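Local structure of galectin (Danio rerio, 6E20) at residues 41-46 / 87-92; 97-100 / 104-107; 120-125 / 129-134. The protein binds beta-galactoside glycans as a lectin and may recognise glycosylated surfaces, such as a viral envelope glycoprotein, in innate immunity. All coordinates share one frame; numbering follows the deposited sequence.

Contact 1 (41-46 / 87-92). With GAL (beta-D-galactopyranose), chain D.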
loop_
_atom_site.group_PDB
_atom_site.type_symbol
_atom_site.label_atom_id
_atom_site.label_comp_id
_atom_site.label_asym_id
_atom_site.label_seq_id
_atom_site.Cartn_x
_atom_site.Cartn_y
_atom_site.Cartn_z
ATOM N N ILE B 41 -1.531 17.296 6.741
ATOM C CA ILE B 41 -1.951 16.699 5.440
ATOM C C ILE B 41 -1.749 17.757 4.359
ATOM O O ILE B 41 -2.449 18.755 4.405
ATOM C CB ILE B 41 -3.415 16.219 5.482
ATOM C CG1 ILE B 41 -3.670 15.264 6.639
ATOM C CG2 ILE B 41 -3.825 15.597 4.145
ATOM C CD1 ILE B 41 -2.804 14.038 6.601
ATOM N N ALA B 42 -0.880 17.482 3.393
ATOM C CA ALA B 42 -0.519 18.367 2.263
ATOM C C ALA B 42 -1.603 18.355 1.184
ATOM O O ALA B 42 -1.860 19.419 0.575
ATOM C CB ALA B 42 0.800 17.914 1.696
ATOM N N LEU B 43 -2.149 17.167 0.902
ATOM C CA LEU B 43 -3.302 16.961 -0.012
ATOM C C LEU B 43 -4.378 16.087 0.659
ATOM O O LEU B 43 -4.138 14.880 0.900
ATOM C CB LEU B 43 -2.845 16.302 -1.312
ATOM C CG LEU B 43 -3.987 15.903 -2.247
ATOM C CD1 LEU B 43 -4.800 17.114 -2.669
ATOM C CD2 LEU B 43 -3.476 15.167 -3.474
ATOM N N HIS B 44 -5.548 16.678 0.844
ATOM C CA HIS B 44 -6.823 16.010 1.171
ATOM C C HIS B 44 -7.676 16.031 -0.098
ATOM O O HIS B 44 -8.093 17.114 -0.503
ATOM C CB HIS B 44 -7.495 16.712 2.343
ATOM C CG HIS B 44 -8.901 16.291 2.597
ATOM N ND1 HIS B 44 -9.190 15.182 3.344
ATOM C CD2 HIS B 44 -10.087 16.860 2.263
ATOM C CE1 HIS B 44 -10.508 15.072 3.480
ATOM N NE2 HIS B 44 -11.098 16.087 2.795
ATOM N N MET B 45 -7.894 14.883 -0.721
ATOM C CA MET B 45 -8.705 14.836 -1.967
ATOM C C MET B 45 -9.966 14.038 -1.663
ATOM O O MET B 45 -9.831 12.850 -1.328
ATOM C CB MET B 45 -7.943 14.196 -3.121
ATOM C CG MET B 45 -8.778 14.129 -4.377
ATOM S SD MET B 45 -8.011 13.072 -5.577
ATOM C CE MET B 45 -9.407 12.775 -6.667
ATOM N N ASN B 46 -11.122 14.672 -1.804
ATOM C CA ASN B 46 -12.383 14.195 -1.192
ATOM C C ASN B 46 -13.466 14.209 -2.262
ATOM O O ASN B 46 -14.250 15.158 -2.357
ATOM C CB ASN B 46 -12.653 14.995 0.082
ATOM C CG ASN B 46 -13.928 14.613 0.796
ATOM O OD1 ASN B 46 -14.597 15.485 1.345
ATOM N ND2 ASN B 46 -14.260 13.331 0.787
ATOM N N ILE B 87 -6.642 6.318 -10.097
ATOM C CA ILE B 87 -6.198 7.737 -9.951
ATOM C C ILE B 87 -4.666 7.757 -9.928
ATOM O O ILE B 87 -4.052 6.870 -9.282
ATOM C CB ILE B 87 -6.781 8.337 -8.663
ATOM C CG1 ILE B 87 -8.308 8.398 -8.707
ATOM C CG2 ILE B 87 -6.176 9.692 -8.346
ATOM C CD1 ILE B 87 -8.932 8.610 -7.333
ATOM N N LYS B 88 -4.067 8.724 -10.626
ATOM C CA LYS B 88 -2.604 8.955 -10.615
ATOM C C LYS B 88 -2.386 10.310 -9.978
ATOM O O LYS B 88 -3.227 11.206 -10.209
ATOM C CB LYS B 88 -2.009 8.905 -12.024
ATOM C CG LYS B 88 -2.222 7.576 -12.721
ATOM C CD LYS B 88 -1.222 7.306 -13.801
ATOM C CE LYS B 88 -1.188 5.841 -14.169
ATOM N NZ LYS B 88 -0.310 5.628 -15.339
ATOM N N ILE B 89 -1.349 10.408 -9.155
ATOM C CA ILE B 89 -0.919 11.680 -8.511
ATOM C C ILE B 89 0.573 11.823 -8.752
ATOM O O ILE B 89 1.328 10.913 -8.352
ATOM C CB ILE B 89 -1.280 11.718 -7.013
ATOM C CG1 ILE B 89 -2.776 11.455 -6.830
ATOM C CG2 ILE B 89 -0.845 13.033 -6.355
ATOM C CD1 ILE B 89 -3.247 11.602 -5.422
ATOM N N THR B 90 0.940 12.913 -9.420
ATOM C CA THR B 90 2.318 13.401 -9.595
ATOM C C THR B 90 2.482 14.656 -8.736
ATOM O O THR B 90 1.535 15.454 -8.662
ATOM C CB THR B 90 2.544 13.741 -11.072
ATOM O OG1 THR B 90 2.190 12.585 -11.833
ATOM C CG2 THR B 90 3.970 14.135 -11.349
ATOM N N PHE B 91 3.641 14.908 -8.153
ATOM C CA PHE B 91 3.845 16.256 -7.569
ATOM C C PHE B 91 5.260 16.772 -7.736
ATOM O O PHE B 91 6.217 16.017 -7.982
ATOM C CB PHE B 91 3.435 16.325 -6.098
ATOM C CG PHE B 91 4.409 15.774 -5.093
ATOM C CD1 PHE B 91 4.653 14.411 -5.021
ATOM C CD2 PHE B 91 4.968 16.601 -4.134
ATOM C CE1 PHE B 91 5.494 13.894 -4.042
ATOM C CE2 PHE B 91 5.801 16.082 -3.152
ATOM C CZ PHE B 91 6.063 14.730 -3.108
ATOM N N THR B 92 5.317 18.085 -7.566
ATOM C CA THR B 92 6.507 18.949 -7.651
ATOM C C THR B 92 6.475 19.746 -6.355
ATOM O O THR B 92 5.427 19.685 -5.677
ATOM C CB THR B 92 6.424 19.819 -8.916
ATOM O OG1 THR B 92 5.231 20.604 -8.805
ATOM C CG2 THR B 92 6.365 19.016 -10.199
HETATM C C1 GAL D . -15.067 19.794 5.490
HETATM C C2 GAL D . -15.237 18.326 5.790
HETATM C C3 GAL D . -13.876 17.688 6.049
HETATM C C4 GAL D . -12.939 17.986 4.877
HETATM C C5 GAL D . -12.870 19.515 4.669
HETATM C C6 GAL D . -11.999 19.945 3.463
HETATM O O2 GAL D . -16.055 18.244 6.959
HETATM O O3 GAL D . -14.024 16.299 6.209
HETATM O O4 GAL D . -13.500 17.311 3.750
HETATM O O5 GAL D . -14.181 20.023 4.432
HETATM O O6 GAL D . -12.139 21.353 3.196
#
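Leu43 and Ile89 bring the two backbones to their nearest approach, 10.3 Å between CA atoms, a separation that fits side chains meeting between layers and not a shared ladder. The layers are the two antiparallel sheets of the galectin beta-sandwich: strand 40-47 belongs to the sugar-binding sheet and strand 85-91 to the sheet behind it. Leu43 and Ile89 reach toward each other tip to tip, with Leu43 CD2 4.1 Å from Ile89 CD1. Two residues along each strand, Met45 CE comes within 4.2 Å of Ile87 CD1; the nearly extended methionine chain carries CE to the isoleucine's end. Branched and long aliphatic residues suit this buried seam, which Phe96 and Val98 of strand 95-99 help to pack. Ala42 and Leu43 together face Ile34 in a classic beta bulge.

His44 and Asn46 serve the other face of their strand, in the glycan pocket. With CG anti to the backbone N (chi1 169°), the His44 ring meets galactose at its edge, while ND1 is held by Asn33. Asn46 OD1, hydrogen-bonded to Arg48 NE, lies 3.2 Å from GAL O4. His44 NE2 is hydrogen-bonded to that same O4 at 2.9 Å.

Contact 2 (97-100 / 104-107)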
loop_
_atom_site.group_PDB
_atom_site.type_symbol
_atom_site.label_atom_id
_atom_site.label_comp_id
_atom_site.label_asym_id
_atom_site.label_seq_id
_atom_site.Cartn_x
_atom_site.Cartn_y
_atom_site.Cartn_z
ATOM N N LEU B 97 -0.527 17.024 -9.185
ATOM C CA LEU B 97 -1.289 16.838 -10.448
ATOM C C LEU B 97 -2.005 15.500 -10.350
ATOM O O LEU B 97 -1.351 14.481 -10.471
ATOM C CB LEU B 97 -0.345 16.890 -11.655
ATOM C CG LEU B 97 -1.024 16.983 -13.025
ATOM C CD1 LEU B 97 -1.803 15.721 -13.361
ATOM C CD2 LEU B 97 -1.936 18.194 -13.100
ATOM N N VAL B 98 -3.313 15.546 -10.161
ATOM C CA VAL B 98 -4.185 14.348 -10.101
ATOM C C VAL B 98 -4.716 14.081 -11.497
ATOM O O VAL B 98 -5.389 14.965 -12.044
ATOM C CB VAL B 98 -5.342 14.541 -9.114
ATOM C CG1 VAL B 98 -6.182 13.280 -8.989
ATOM C CG2 VAL B 98 -4.821 15.009 -7.773
ATOM N N THR B 99 -4.444 12.898 -12.020
ATOM C CA THR B 99 -5.088 12.383 -13.249
ATOM C C THR B 99 -6.221 11.456 -12.798
ATOM O O THR B 99 -5.968 10.463 -12.084
ATOM C CB THR B 99 -4.056 11.774 -14.209
ATOM O OG1 THR B 99 -2.978 12.717 -14.340
ATOM C CG2 THR B 99 -4.655 11.420 -15.550
ATOM N N LEU B 100 -7.433 11.810 -13.197
ATOM C CA LEU B 100 -8.668 11.075 -12.873
ATOM C C LEU B 100 -8.859 9.965 -13.894
ATOM O O LEU B 100 -8.219 9.999 -14.942
ATOM C CB LEU B 100 -9.805 12.087 -12.919
ATOM C CG LEU B 100 -9.739 13.116 -11.803
ATOM C CD1 LEU B 100 -10.927 14.050 -11.884
ATOM C CD2 LEU B 100 -9.676 12.420 -10.453
ATOM N N SER B 104 -8.984 13.310 -17.284
ATOM C CA SER B 104 -9.053 14.725 -16.841
ATOM C C SER B 104 -8.099 14.937 -15.658
ATOM O O SER B 104 -7.637 13.931 -15.084
ATOM C CB SER B 104 -10.446 15.099 -16.489
ATOM O OG SER B 104 -10.904 14.278 -15.430
ATOM N N GLU B 105 -7.794 16.193 -15.325
ATOM C CA GLU B 105 -6.734 16.550 -14.336
ATOM C C GLU B 105 -7.249 17.552 -13.309
ATOM O O GLU B 105 -8.100 18.389 -13.672
ATOM C CB GLU B 105 -5.525 17.209 -14.997
ATOM C CG GLU B 105 -4.720 16.258 -15.834
ATOM C CD GLU B 105 -3.581 16.917 -16.585
ATOM O OE1 GLU B 105 -3.412 18.162 -16.474
ATOM O OE2 GLU B 105 -2.853 16.181 -17.238
ATOM N N ILE B 106 -6.676 17.505 -12.105
ATOM C CA ILE B 106 -6.878 18.489 -11.009
ATOM C C ILE B 106 -5.493 19.005 -10.640
ATOM O O ILE B 106 -4.591 18.163 -10.454
ATOM C CB ILE B 106 -7.550 17.851 -9.775
ATOM C CG1 ILE B 106 -8.891 17.215 -10.117
ATOM C CG2 ILE B 106 -7.684 18.866 -8.643
ATOM C CD1 ILE B 106 -9.498 16.403 -8.985
ATOM N N HIS B 107 -5.342 20.323 -10.515
ATOM C CA HIS B 107 -4.098 20.989 -10.064
ATOM C C HIS B 107 -4.393 21.490 -8.663
ATOM O O HIS B 107 -5.359 22.217 -8.526
ATOM C CB HIS B 107 -3.716 22.137 -11.008
ATOM C CG HIS B 107 -3.320 21.684 -12.372
ATOM N ND1 HIS B 107 -4.230 21.153 -13.278
ATOM C CD2 HIS B 107 -2.116 21.659 -12.986
ATOM C CE1 HIS B 107 -3.596 20.814 -14.388
ATOM N NE2 HIS B 107 -2.289 21.110 -14.233
#
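Leu97 and His107 lie side by side and point the same way, so that a methyl of the leucine covers the imidazole. They form a non-hydrogen-bonded pair in an antiparallel beta hairpin, strands 95-99 and 105-109, at the margin of the five-stranded sheet of the galectin sandwich. Leu97 CD2 stands over one face of the His107 ring, 3.3 Å from its centroid and shifted toward the rim, a CH-pi contact so close that its exact spacing deserves caution. The extended placement of Leu97 CG, anti to the backbone N (chi1 -169°), carries the fork across to the partner strand. Its other methyl, CD1, rests 3.9 Å from Glu105 CG, where the two side chains cross obliquely. Both the CG methylene and the carboxylate of this exposed glutamate lie against the leucine methyls, with Glu105 OE1 3.7 Å from Leu97 CD2. Thr99 shares this outer face.

The opposite face carries Val98 and Ile106, a hydrogen-bonded pair whose CB atoms are 4.0 Å apart. Both are beta-branched, as suits an extended chain, and both turn into the core; Val98 packs on Met45 and Ile87, Ile106 on Ile58. Two backbone bonds hold the pair, Val98 N to Ile106 O at 2.9 Å and Ile106 N to Val98 O at 2.8 Å.

Past the strand end, Leu100 CB points toward the partner segment, and Leu100 CD1 meets Ile106 CD1 at 4.0 Å. Its backbone closes the turn through Leu100 N to Ser104 O, a nearly straight bond (169°). Ser104 suits this turn because its small hydroxyl bonds to Asp102 while OG also rests 3.5 Å from Leu100 CB.

Contact 3 (120-125 / 129-134)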
loop_
_atom_site.group_PDB
_atom_site.type_symbol
_atom_site.label_atom_id
_atom_site.label_comp_id
_atom_site.label_asym_id
_atom_site.label_seq_id
_atom_site.Cartn_x
_atom_site.Cartn_y
_atom_site.Cartn_z
ATOM N N MET B 120 0.122 8.200 4.333
ATOM C CA MET B 120 -1.058 8.115 3.423
ATOM C C MET B 120 -2.223 7.484 4.195
ATOM O O MET B 120 -2.051 6.448 4.859
ATOM C CB MET B 120 -0.790 7.305 2.151
ATOM C CG MET B 120 0.185 7.963 1.211
ATOM S SD MET B 120 0.320 7.073 -0.364
ATOM C CE MET B 120 1.429 5.734 0.068
ATOM N N TYR B 121 -3.377 8.123 4.121
ATOM C CA TYR B 121 -4.585 7.692 4.851
ATOM C C TYR B 121 -5.781 7.798 3.912
ATOM O O TYR B 121 -6.032 8.865 3.358
ATOM C CB TYR B 121 -4.703 8.528 6.124
ATOM C CG TYR B 121 -5.949 8.226 6.906
ATOM C CD1 TYR B 121 -6.322 6.923 7.146
ATOM C CD2 TYR B 121 -6.763 9.231 7.389
ATOM C CE1 TYR B 121 -7.461 6.620 7.858
ATOM C CE2 TYR B 121 -7.910 8.942 8.104
ATOM C CZ TYR B 121 -8.262 7.629 8.338
ATOM N N PHE B 122 -6.462 6.678 3.696
ATOM C CA PHE B 122 -7.682 6.586 2.868
ATOM C C PHE B 122 -8.868 6.414 3.813
ATOM O O PHE B 122 -8.871 5.444 4.590
ATOM C CB PHE B 122 -7.551 5.433 1.875
ATOM C CG PHE B 122 -6.265 5.445 1.092
ATOM C CD1 PHE B 122 -5.112 4.883 1.607
ATOM C CD2 PHE B 122 -6.189 6.087 -0.125
ATOM C CE1 PHE B 122 -3.934 4.899 0.876
ATOM C CE2 PHE B 122 -5.009 6.114 -0.852
ATOM C CZ PHE B 122 -3.880 5.517 -0.348
ATOM N N GLU B 123 -9.807 7.360 3.786
ATOM C CA GLU B 123 -10.907 7.408 4.783
ATOM C C GLU B 123 -12.247 7.459 4.051
ATOM O O GLU B 123 -12.301 7.778 2.820
ATOM C CB GLU B 123 -10.696 8.552 5.779
ATOM C CG GLU B 123 -11.248 9.886 5.348
ATOM C CD GLU B 123 -10.638 11.066 6.097
ATOM O OE1 GLU B 123 -10.414 10.929 7.323
ATOM O OE2 GLU B 123 -10.375 12.116 5.457
ATOM N N GLY B 124 -13.278 7.043 4.769
ATOM C CA GLY B 124 -14.637 6.983 4.238
ATOM C C GLY B 124 -14.885 5.719 3.461
ATOM O O GLY B 124 -14.086 4.754 3.554
ATOM N N GLU B 125 -15.966 5.743 2.695
ATOM C CA GLU B 125 -16.644 4.556 2.131
ATOM C C GLU B 125 -15.976 4.196 0.797
ATOM O O GLU B 125 -16.595 4.367 -0.275
ATOM C CB GLU B 125 -18.136 4.881 2.080
ATOM C CG GLU B 125 -18.727 5.225 3.457
ATOM C CD GLU B 125 -19.836 6.281 3.511
ATOM O OE1 GLU B 125 -19.763 7.308 2.783
ATOM O OE2 GLU B 125 -20.795 6.080 4.305
ATOM N N GLN B 129 -7.559 -1.202 -3.256
ATOM C CA GLN B 129 -7.086 -2.474 -3.836
ATOM C C GLN B 129 -5.634 -2.333 -4.296
ATOM O O GLN B 129 -5.006 -3.391 -4.481
ATOM C CB GLN B 129 -7.960 -2.864 -5.026
ATOM C CG GLN B 129 -9.442 -2.957 -4.683
ATOM C CD GLN B 129 -10.258 -3.403 -5.876
ATOM O OE1 GLN B 129 -10.080 -2.928 -7.007
ATOM N NE2 GLN B 129 -11.175 -4.326 -5.626
ATOM N N GLY B 130 -5.147 -1.107 -4.552
ATOM C CA GLY B 130 -3.780 -0.913 -5.069
ATOM C C GLY B 130 -3.196 0.430 -4.704
ATOM O O GLY B 130 -3.891 1.448 -4.850
ATOM N N VAL B 131 -1.966 0.409 -4.200
ATOM C CA VAL B 131 -1.096 1.600 -4.029
ATOM C C VAL B 131 0.245 1.256 -4.668
ATOM O O VAL B 131 0.897 0.288 -4.199
ATOM C CB VAL B 131 -0.937 2.023 -2.561
ATOM C CG1 VAL B 131 -0.199 3.355 -2.446
ATOM C CG2 VAL B 131 -2.291 2.120 -1.892
ATOM N N GLU B 132 0.581 1.988 -5.724
ATOM C CA GLU B 132 1.846 1.844 -6.482
ATOM C C GLU B 132 2.529 3.208 -6.544
ATOM O O GLU B 132 1.847 4.198 -6.884
ATOM C CB GLU B 132 1.582 1.348 -7.901
ATOM C CG GLU B 132 0.918 -0.011 -7.945
ATOM C CD GLU B 132 0.351 -0.379 -9.306
ATOM O OE1 GLU B 132 -0.711 0.160 -9.659
ATOM O OE2 GLU B 132 0.975 -1.193 -10.007
ATOM N N ILE B 133 3.831 3.238 -6.270
ATOM C CA ILE B 133 4.672 4.467 -6.334
ATOM C C ILE B 133 5.937 4.099 -7.097
ATOM O O ILE B 133 6.636 3.198 -6.615
ATOM C CB ILE B 133 5.000 5.009 -4.929
ATOM C CG1 ILE B 133 3.734 5.412 -4.177
ATOM C CG2 ILE B 133 6.007 6.155 -4.996
ATOM C CD1 ILE B 133 3.958 5.717 -2.710
ATOM N N LYS B 134 6.201 4.765 -8.225
ATOM C CA LYS B 134 7.502 4.686 -8.949
ATOM C C LYS B 134 7.819 6.058 -9.549
ATOM O O LYS B 134 7.014 6.595 -10.280
ATOM C CB LYS B 134 7.452 3.598 -10.028
ATOM C CG LYS B 134 6.502 3.896 -11.176
ATOM C CD LYS B 134 6.019 2.665 -11.895
ATOM C CE LYS B 134 5.208 2.996 -13.133
ATOM N NZ LYS B 134 4.209 1.939 -13.435
ATOM O OXT LYS B 134 8.859 6.662 -9.313
#
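Met120 and Phe122, which meet Val131 and Ile133 across the contact, are held through their backbones to strand 4-7: Met120 is hydrogen-bonded to Ile6 and Phe122 to Val4. What meets segment 129-134 is the methyl CE of Met120 and the ring atom CZ of Phe122. Met120 sends its side chain toward the other sheet, and the bend at its thioether (chi3 -80°) sets the terminal methyl CE between two partners. CE touches Val131 CG1 at 3.8 Å and Ile133 CD1 at the same distance of 3.8 Å, each time tip to tip. A long, flexible methionine suits a place where one end group must fit two branched neighbours.

The strands so joined belong to different sheets of the galectin beta-sandwich. Strand 116-124 lies in the sugar-binding sheet, and strand 126-133 is the outermost strand of the other sheet within this subunit. The axes of segments 120-124 and 129-133 pass 11.3 Å apart, at 154°, roughly antiparallel but not bonded to one another. Side chains from strands 4-7 and 9-12, among them Ile6 and Met9, pack round the same spot, and Leu17 backs Val131 and Ile133.

The Phe122 ring meets the other branch of Val131 obliquely, with CZ 4.1 Å from Val131 CG2. Val131 thus uses both branches: CG1, anti to the backbone N (chi1 -172°), goes to the methionine and CG2 to the phenylalanine. Gln129 and Gly130 together oppose Thr20 in a classic beta bulge. Gly130, Val131 and Glu132 also pair in an antiparallel ladder with a strand of the second subunit, carrying the sheet across the dimer interface. There Glu132 OE2 comes close to Glu132 OE2 of the second subunit.

Read from the N terminus, the three contacts follow in series; none nests in or crosses another. Contact 1 closes the longest loop, the 40 residues between 46 and 87, which include strands 58-64 and 72-74, and ties one sheet of the sandwich to the other. Contact 2 closes a tight hairpin turn of three residues within the second sheet. It sits directly beside contact 1, since strands 85-91 and 95-99 are neighbours, probably bonded through Lys88 O to Thr99 N (2.8 Å). Contact 3 closes over only residues 126-128 yet again bridges the two sheets, near the C terminus. It touches contact 1 where Glu123 lies by His44, but stays about 11 Å from contact 2 at the nearest atoms.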